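Local coordinates for aclacinomycin-N/aclacinomycin-A oxidase (Streptomyces galilaeus, PDB 2IPI), which oxidises the terminal sugar of aclacinomycins in two FAD- and oxygen-dependent steps, turning aclacinomycin N into aclacinomycin A and then into aclacinomycin Y, at residues Val390-Asn404 with Gln415-Thr427. Sequence-based numbering, arbitrary orientation.
Sequences VWGEVSLYSYGGKVN and QRDSIIKVWMSAT. With AKY (methyl (2S,4R)-2-ethyl-2,5,7-trihydroxy-6,11-dioxo-4-{[2,3,6-trideoxy-4-O-{2,6-dideoxy-4-O-[(2S,6S)-6-methyl-5-oxotetrahydro-2h -pyran-2-yl]-alpha-D-lyxo-hexopyranosyl}-3-(dimethylamino)-D-ribo-hexopyranosyl]oxy}-1,2,3,4,6,11-hexahydrotetracene-1-c arboxylate), chain E.
Tyr397 and Lys421 form one hydrogen-bonded pair of an antiparallel strand ladder. Tyr397 N gives a bond to Lys421 O (2.8 Å), and Lys421 N returns one to Tyr397 O. The pairs Ser395 with Trp423 and Glu393 with Ser425 repeat this pattern. All six side chains project from the same face; Glu393, Tyr397, Trp423 and Ser425 of them line the aclacinomycin Y pocket, together with Trp391 and Thr427.

The Tyr397 side chain can be followed outward. CB packs against Lys421 CB. CG lies beside the backbone N (chi1 -57°), and the ring edge comes to Lys421 O, with CD1 at 3.1 Å from that oxygen. Further out, CE1 touches Trp423 CB, as the two aromatic side chains run side by side. CE2 and CZ then meet AKY C40, and OH lies 3.2 Å from the same carbon of the ligand. The ladder thus sets the phenol of Tyr397, an active-site proton acceptor, against the terminal sugar of the ligand. Trp423 lays one ring face against that sugar. Trp391 lays one ring face over the fused rings of the aglycone. Between them, Thr427 OG1 shares a hydrogen bond with AKY N11 (2.9 Å).

Past the end of strand 391-398, the Tyr399 ring takes Lys421 CE over one face in a CH-pi contact, 3.9 Å from its centroid. Lys421 NZ is hydrogen-bonded to Tyr367 OH. Arg416 NH1 reaches Val403 O (2.9 Å) in the carbonyl plane and also pairs with Asp175. Asn404 ND2 donates to Ser418 O from above the carbonyl plane.

The opposite face carries Val394, Leu396, Val422, Met424 and Ala426, with Leu396 CD2 on Val422 CG1 (3.8 Å). Helices 262-278 and 434-448 cover it. In the antiparallel sheet, strand 391-398 also pairs with strand 290-296, and strand 420-428 with strand 360-368.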
loop_
_atom_site.group_PDB
_atom_site.type_symbol
_atom_site.label_atom_id
_atom_site.label_comp_id
_atom_site.label_asym_id
_atom_site.label_seq_id
_atom_site.Cartn_x
_atom_site.Cartn_y
_atom_site.Cartn_z
ATOM N N VAL A 390 2.803 -10.238 23.072
ATOM C CA VAL A 390 2.056 -9.749 21.922
ATOM C C VAL A 390 2.390 -10.454 20.605
ATOM O O VAL A 390 3.482 -10.985 20.409
ATOM C CB VAL A 390 2.297 -8.242 21.678
ATOM C CG1 VAL A 390 2.872 -7.522 22.885
ATOM C CG2 VAL A 390 3.224 -8.064 20.478
ATOM N N TRP A 391 1.414 -10.421 19.706
ATOM C CA TRP A 391 1.433 -10.998 18.374
ATOM C C TRP A 391 2.151 -10.116 17.359
ATOM O O TRP A 391 1.488 -9.389 16.611
ATOM C CB TRP A 391 -0.005 -11.230 17.890
ATOM C CG TRP A 391 -0.260 -12.626 17.424
ATOM C CD1 TRP A 391 -0.483 -13.048 16.149
ATOM C CD2 TRP A 391 -0.322 -13.794 18.257
ATOM N NE1 TRP A 391 -0.678 -14.413 16.136
ATOM C CE2 TRP A 391 -0.584 -14.892 17.419
ATOM C CE3 TRP A 391 -0.178 -14.010 19.626
ATOM C CZ2 TRP A 391 -0.706 -16.194 17.901
ATOM C CZ3 TRP A 391 -0.299 -15.306 20.102
ATOM C CH2 TRP A 391 -0.561 -16.378 19.241
ATOM N N GLY A 392 3.479 -10.161 17.328
ATOM C CA GLY A 392 4.319 -9.380 16.460
ATOM C C GLY A 392 4.860 -10.131 15.266
ATOM O O GLY A 392 5.029 -11.357 15.210
ATOM N N GLU A 393 5.166 -9.384 14.194
ATOM C CA GLU A 393 5.803 -10.045 13.057
ATOM C C GLU A 393 6.435 -9.025 12.108
ATOM O O GLU A 393 6.042 -7.864 12.070
ATOM C CB GLU A 393 4.829 -10.939 12.299
ATOM C CG GLU A 393 3.558 -10.291 11.761
ATOM C CD GLU A 393 3.590 -10.301 10.236
ATOM O OE1 GLU A 393 2.592 -10.652 9.571
ATOM O OE2 GLU A 393 4.682 -9.941 9.742
ATOM N N VAL A 394 7.405 -9.553 11.374
ATOM C CA VAL A 394 8.108 -8.845 10.327
ATOM C C VAL A 394 7.908 -9.508 8.977
ATOM O O VAL A 394 8.269 -10.661 8.772
ATOM C CB VAL A 394 9.628 -8.805 10.614
ATOM C CG1 VAL A 394 10.355 -8.173 9.433
ATOM C CG2 VAL A 394 9.864 -8.119 11.955
ATOM N N SER A 395 7.350 -8.755 8.038
ATOM C CA SER A 395 7.184 -9.282 6.686
ATOM C C SER A 395 8.217 -8.675 5.750
ATOM O O SER A 395 8.426 -7.456 5.715
ATOM C CB SER A 395 5.774 -8.986 6.192
ATOM O OG SER A 395 4.798 -9.614 6.993
ATOM N N LEU A 396 8.880 -9.501 4.966
ATOM C CA LEU A 396 9.814 -9.029 3.962
ATOM C C LEU A 396 9.240 -9.352 2.581
ATOM O O LEU A 396 8.905 -10.511 2.336
ATOM C CB LEU A 396 11.210 -9.639 4.095
ATOM C CG LEU A 396 11.766 -9.758 5.514
ATOM C CD1 LEU A 396 12.995 -10.669 5.529
ATOM C CD2 LEU A 396 12.105 -8.383 6.062
ATOM N N TYR A 397 9.130 -8.338 1.730
ATOM C CA TYR A 397 8.609 -8.486 0.378
ATOM C C TYR A 397 9.688 -8.383 -0.688
ATOM O O TYR A 397 10.469 -7.431 -0.706
ATOM C CB TYR A 397 7.535 -7.415 0.084
ATOM C CG TYR A 397 6.416 -7.485 1.089
ATOM C CD1 TYR A 397 6.552 -6.939 2.373
ATOM C CD2 TYR A 397 5.228 -8.110 0.762
ATOM C CE1 TYR A 397 5.516 -7.018 3.285
ATOM C CE2 TYR A 397 4.192 -8.191 1.671
ATOM C CZ TYR A 397 4.339 -7.647 2.932
ATOM O OH TYR A 397 3.293 -7.732 3.824
ATOM N N SER A 398 9.715 -9.371 -1.578
ATOM C CA SER A 398 10.538 -9.221 -2.775
ATOM C C SER A 398 10.000 -7.979 -3.508
ATOM O O SER A 398 8.773 -7.802 -3.524
ATOM C CB SER A 398 10.529 -10.464 -3.647
ATOM O OG SER A 398 9.235 -10.735 -4.165
ATOM N N TYR A 399 10.880 -7.158 -4.039
ATOM C CA TYR A 399 10.515 -5.868 -4.633
ATOM C C TYR A 399 11.480 -5.516 -5.755
ATOM O O TYR A 399 12.243 -6.347 -6.258
ATOM C CB TYR A 399 10.515 -4.758 -3.586
ATOM C CG TYR A 399 9.610 -3.579 -3.865
ATOM C CD1 TYR A 399 10.134 -2.287 -3.874
ATOM C CD2 TYR A 399 8.249 -3.705 -4.114
ATOM C CE1 TYR A 399 9.347 -1.171 -4.125
ATOM C CE2 TYR A 399 7.449 -2.601 -4.361
ATOM C CZ TYR A 399 7.999 -1.337 -4.365
ATOM O OH TYR A 399 7.197 -0.242 -4.613
ATOM N N GLY A 400 11.451 -4.244 -6.178
ATOM C CA GLY A 400 12.366 -3.852 -7.251
ATOM C C GLY A 400 11.772 -4.212 -8.599
ATOM O O GLY A 400 10.594 -3.927 -8.843
ATOM N N GLY A 401 12.552 -4.845 -9.473
ATOM C CA GLY A 401 11.964 -5.245 -10.754
ATOM C C GLY A 401 11.805 -4.051 -11.686
ATOM O O GLY A 401 12.625 -3.134 -11.788
ATOM N N LYS A 402 10.689 -4.070 -12.407
ATOM C CA LYS A 402 10.299 -2.995 -13.297
ATOM C C LYS A 402 10.078 -1.687 -12.538
ATOM O O LYS A 402 10.206 -0.630 -13.160
ATOM C CB LYS A 402 9.051 -3.423 -14.071
ATOM C CG LYS A 402 8.541 -2.443 -15.114
ATOM C CD LYS A 402 9.093 -2.737 -16.492
ATOM C CE LYS A 402 8.403 -3.987 -17.071
ATOM N NZ LYS A 402 9.125 -4.398 -18.320
ATOM N N VAL A 403 9.712 -1.699 -11.265
ATOM C CA VAL A 403 9.531 -0.417 -10.567
ATOM C C VAL A 403 10.792 0.429 -10.638
ATOM O O VAL A 403 10.741 1.656 -10.619
ATOM C CB VAL A 403 9.145 -0.603 -9.090
ATOM C CG1 VAL A 403 10.280 -1.206 -8.287
ATOM C CG2 VAL A 403 8.734 0.732 -8.483
ATOM N N ASN A 404 11.948 -0.245 -10.693
ATOM C CA ASN A 404 13.220 0.454 -10.616
ATOM C C ASN A 404 13.693 0.986 -11.961
ATOM O O ASN A 404 14.846 1.381 -12.098
ATOM C CB ASN A 404 14.299 -0.490 -10.035
ATOM C CG ASN A 404 14.119 -0.692 -8.548
ATOM O OD1 ASN A 404 13.131 -0.275 -7.945
ATOM N ND2 ASN A 404 15.098 -1.347 -7.917
ATOM N N GLN A 415 10.721 6.119 -4.446
ATOM C CA GLN A 415 11.578 4.977 -4.124
ATOM C C GLN A 415 11.759 4.051 -5.311
ATOM O O GLN A 415 11.033 3.087 -5.492
ATOM C CB GLN A 415 10.976 4.240 -2.923
ATOM C CG GLN A 415 11.090 5.026 -1.627
ATOM C CD GLN A 415 9.897 5.911 -1.334
ATOM O OE1 GLN A 415 9.850 6.597 -0.301
ATOM N NE2 GLN A 415 8.899 5.911 -2.220
ATOM N N ARG A 416 12.752 4.336 -6.157
ATOM C CA ARG A 416 12.933 3.509 -7.350
ATOM C C ARG A 416 14.270 2.791 -7.371
ATOM O O ARG A 416 14.825 2.566 -8.445
ATOM C CB ARG A 416 12.743 4.375 -8.610
ATOM C CG ARG A 416 11.354 5.000 -8.658
ATOM C CD ARG A 416 10.239 3.985 -8.895
ATOM N NE ARG A 416 8.990 4.686 -9.211
ATOM C CZ ARG A 416 8.022 4.192 -9.981
ATOM N NH1 ARG A 416 8.154 2.990 -10.515
ATOM N NH2 ARG A 416 6.928 4.919 -10.205
ATOM N N ASP A 417 14.815 2.391 -6.220
ATOM C CA ASP A 417 16.066 1.602 -6.285
ATOM C C ASP A 417 16.196 0.807 -4.980
ATOM O O ASP A 417 17.248 0.823 -4.349
ATOM C CB ASP A 417 17.276 2.470 -6.557
ATOM C CG ASP A 417 18.612 1.774 -6.683
ATOM O OD1 ASP A 417 19.589 2.203 -6.029
ATOM O OD2 ASP A 417 18.756 0.775 -7.420
ATOM N N SER A 418 15.095 0.141 -4.642
ATOM C CA SER A 418 15.019 -0.752 -3.498
ATOM C C SER A 418 14.831 -2.199 -3.961
ATOM O O SER A 418 14.276 -2.452 -5.034
ATOM C CB SER A 418 13.907 -0.343 -2.537
ATOM O OG SER A 418 14.227 0.898 -1.914
ATOM N N ILE A 419 15.305 -3.140 -3.134
ATOM C CA ILE A 419 15.314 -4.554 -3.491
ATOM C C ILE A 419 14.289 -5.335 -2.678
ATOM O O ILE A 419 13.847 -6.413 -3.094
ATOM C CB ILE A 419 16.698 -5.186 -3.278
ATOM C CG1 ILE A 419 17.089 -5.382 -1.813
ATOM C CG2 ILE A 419 17.788 -4.394 -4.002
ATOM C CD1 ILE A 419 18.552 -5.734 -1.600
ATOM N N ILE A 420 13.929 -4.801 -1.510
ATOM C CA ILE A 420 12.980 -5.414 -0.600
ATOM C C ILE A 420 12.173 -4.381 0.171
ATOM O O ILE A 420 12.706 -3.338 0.538
ATOM C CB ILE A 420 13.708 -6.326 0.406
ATOM C CG1 ILE A 420 14.423 -7.525 -0.222
ATOM C CG2 ILE A 420 12.752 -6.821 1.482
ATOM C CD1 ILE A 420 15.642 -7.982 0.549
ATOM N N LYS A 421 10.898 -4.655 0.426
ATOM C CA LYS A 421 10.077 -3.786 1.265
ATOM C C LYS A 421 9.698 -4.501 2.563
ATOM O O LYS A 421 9.369 -5.689 2.522
ATOM C CB LYS A 421 8.811 -3.405 0.514
ATOM C CG LYS A 421 8.554 -1.906 0.416
ATOM C CD LYS A 421 7.046 -1.701 0.381
ATOM C CE LYS A 421 6.632 -1.338 -1.042
ATOM N NZ LYS A 421 5.893 -0.070 -1.153
ATOM N N VAL A 422 9.693 -3.795 3.687
ATOM C CA VAL A 422 9.327 -4.467 4.943
ATOM C C VAL A 422 8.150 -3.774 5.611
ATOM O O VAL A 422 7.980 -2.561 5.526
ATOM C CB VAL A 422 10.504 -4.600 5.931
ATOM C CG1 VAL A 422 11.840 -4.671 5.196
ATOM C CG2 VAL A 422 10.552 -3.467 6.938
ATOM N N TRP A 423 7.295 -4.538 6.273
ATOM C CA TRP A 423 6.144 -4.023 7.010
ATOM C C TRP A 423 6.071 -4.681 8.380
ATOM O O TRP A 423 5.864 -5.896 8.439
ATOM C CB TRP A 423 4.840 -4.293 6.265
ATOM C CG TRP A 423 3.591 -3.682 6.839
ATOM C CD1 TRP A 423 3.326 -2.348 6.925
ATOM C CD2 TRP A 423 2.457 -4.358 7.397
ATOM N NE1 TRP A 423 2.094 -2.158 7.503
ATOM C CE2 TRP A 423 1.537 -3.376 7.803
ATOM C CE3 TRP A 423 2.118 -5.703 7.599
ATOM C CZ2 TRP A 423 0.314 -3.681 8.393
ATOM C CZ3 TRP A 423 0.905 -6.007 8.181
ATOM C CH2 TRP A 423 0.003 -5.007 8.578
ATOM N N MET A 424 6.231 -3.914 9.457
ATOM C CA MET A 424 6.180 -4.559 10.778
ATOM C C MET A 424 4.931 -4.151 11.546
ATOM O O MET A 424 4.498 -3.000 11.487
ATOM C CB MET A 424 7.395 -4.211 11.626
ATOM C CG MET A 424 8.708 -4.229 10.860
ATOM S SD MET A 424 10.060 -3.845 11.995
ATOM C CE MET A 424 11.452 -4.206 10.937
ATOM N N SER A 425 4.377 -5.125 12.270
ATOM C CA SER A 425 3.131 -4.914 12.973
ATOM C C SER A 425 3.012 -5.708 14.275
ATOM O O SER A 425 3.777 -6.639 14.507
ATOM C CB SER A 425 1.947 -5.312 12.073
ATOM O OG SER A 425 1.908 -6.724 11.910
ATOM N N ALA A 426 2.036 -5.271 15.041
ATOM C CA ALA A 426 1.411 -5.866 16.196
ATOM C C ALA A 426 -0.100 -5.821 15.946
ATOM O O ALA A 426 -0.613 -4.809 15.458
ATOM C CB ALA A 426 1.722 -5.155 17.501
ATOM N N THR A 427 -0.732 -6.916 16.270
ATOM C CA THR A 427 -2.144 -7.164 16.051
ATOM C C THR A 427 -2.745 -7.761 17.317
ATOM O O THR A 427 -2.101 -8.665 17.864
ATOM C CB THR A 427 -2.362 -8.138 14.874
ATOM O OG1 THR A 427 -1.484 -7.762 13.806
ATOM C CG2 THR A 427 -3.799 -8.053 14.398
HETATM O O15 AKY E . 1.970 -4.461 1.757
HETATM C C42 AKY E . 1.141 -5.088 2.442
HETATM C C40 AKY E . 0.899 -6.571 2.069
HETATM C C38 AKY E . -0.000 -7.307 2.976
HETATM C C39 AKY E . 0.578 -4.589 3.835
HETATM C C41 AKY E . 1.086 -3.907 4.873
HETATM O O14 AKY E . -0.579 -5.259 4.278
HETATM C C37 AKY E . -0.419 -6.671 4.255
HETATM O O13 AKY E . -1.539 -7.358 4.752
HETATM C C35 AKY E . -1.569 -7.552 6.136
HETATM C C34 AKY E . -1.276 -9.000 6.539
HETATM C C36 AKY E . -0.393 -9.657 5.627
HETATM O O11 AKY E . -2.518 -9.860 6.769
HETATM C C33 AKY E . -2.841 -7.002 6.758
HETATM O O12 AKY E . -3.185 -5.553 6.462
HETATM C C32 AKY E . -3.919 -7.891 6.727
HETATM C C31 AKY E . -3.638 -9.076 7.434
HETATM O O7 AKY E . -3.520 -13.031 12.584
HETATM C C7 AKY E . -4.791 -13.411 13.114
HETATM C C8 AKY E . -5.424 -14.404 12.219
HETATM C C9 AKY E . -4.869 -15.780 12.486
HETATM O O9 AKY E . -3.489 -15.655 12.466
HETATM C C13 AKY E . -5.420 -16.720 11.475
HETATM C C14 AKY E . -4.914 -16.180 10.136
HETATM C C20 AKY E . -4.518 -13.979 14.470
HETATM C C19 AKY E . -4.703 -15.320 14.814
HETATM C C10 AKY E . -5.381 -16.214 13.805
HETATM C C11 AKY E . -4.478 -15.757 16.120
HETATM C C18 AKY E . -4.080 -14.856 17.107
HETATM C C17 AKY E . -3.897 -13.506 16.782
HETATM C C6 AKY E . -4.109 -13.098 15.470
HETATM O O6 AKY E . -3.946 -11.803 15.124
HETATM C C12 AKY E . -3.913 -15.307 18.436
HETATM O O3 AKY E . -4.060 -16.509 18.747
HETATM C C15 AKY E . -3.578 -14.369 19.444
HETATM C C1 AKY E . -3.481 -14.800 20.766
HETATM C C2 AKY E . -3.204 -13.912 21.807
HETATM C C3 AKY E . -3.012 -12.568 21.488
HETATM C C16 AKY E . -3.397 -13.006 19.121
HETATM C C5 AKY E . -3.555 -12.571 17.787
HETATM O O5 AKY E . -3.467 -11.385 17.413
HETATM C C4 AKY E . -3.105 -12.123 20.171
HETATM O O4 AKY E . -2.921 -10.798 19.939
HETATM O O18 AKY E . -3.346 -8.921 8.832
HETATM C C45 AKY E . -3.536 -11.685 12.089
HETATM C C43 AKY E . -6.881 -15.961 13.930
HETATM O O16 AKY E . -7.326 -14.845 14.222
HETATM O O17 AKY E . -7.775 -16.975 13.746
HETATM C C44 AKY E . -8.519 -17.123 14.963
HETATM O O19 AKY E . -4.585 -11.433 11.187
HETATM C C47 AKY E . -2.216 -10.111 10.617
HETATM N N11 AKY E . -1.751 -8.818 11.151
HETATM C C52 AKY E . -0.428 -8.376 10.869
HETATM C C51 AKY E . -2.706 -7.773 11.300
HETATM C C46 AKY E . -2.187 -11.393 11.438
HETATM C C48 AKY E . -3.313 -10.168 9.552
HETATM C C49 AKY E . -4.667 -10.384 10.206
HETATM C C50 AKY E . -5.641 -9.213 10.386
HETATM O O HOH W 1 8.300 2.226 -4.615
HETATM O O HOH W 2 4.509 0.750 -4.056
HETATM O O HOH W 3 11.919 0.338 -5.216
#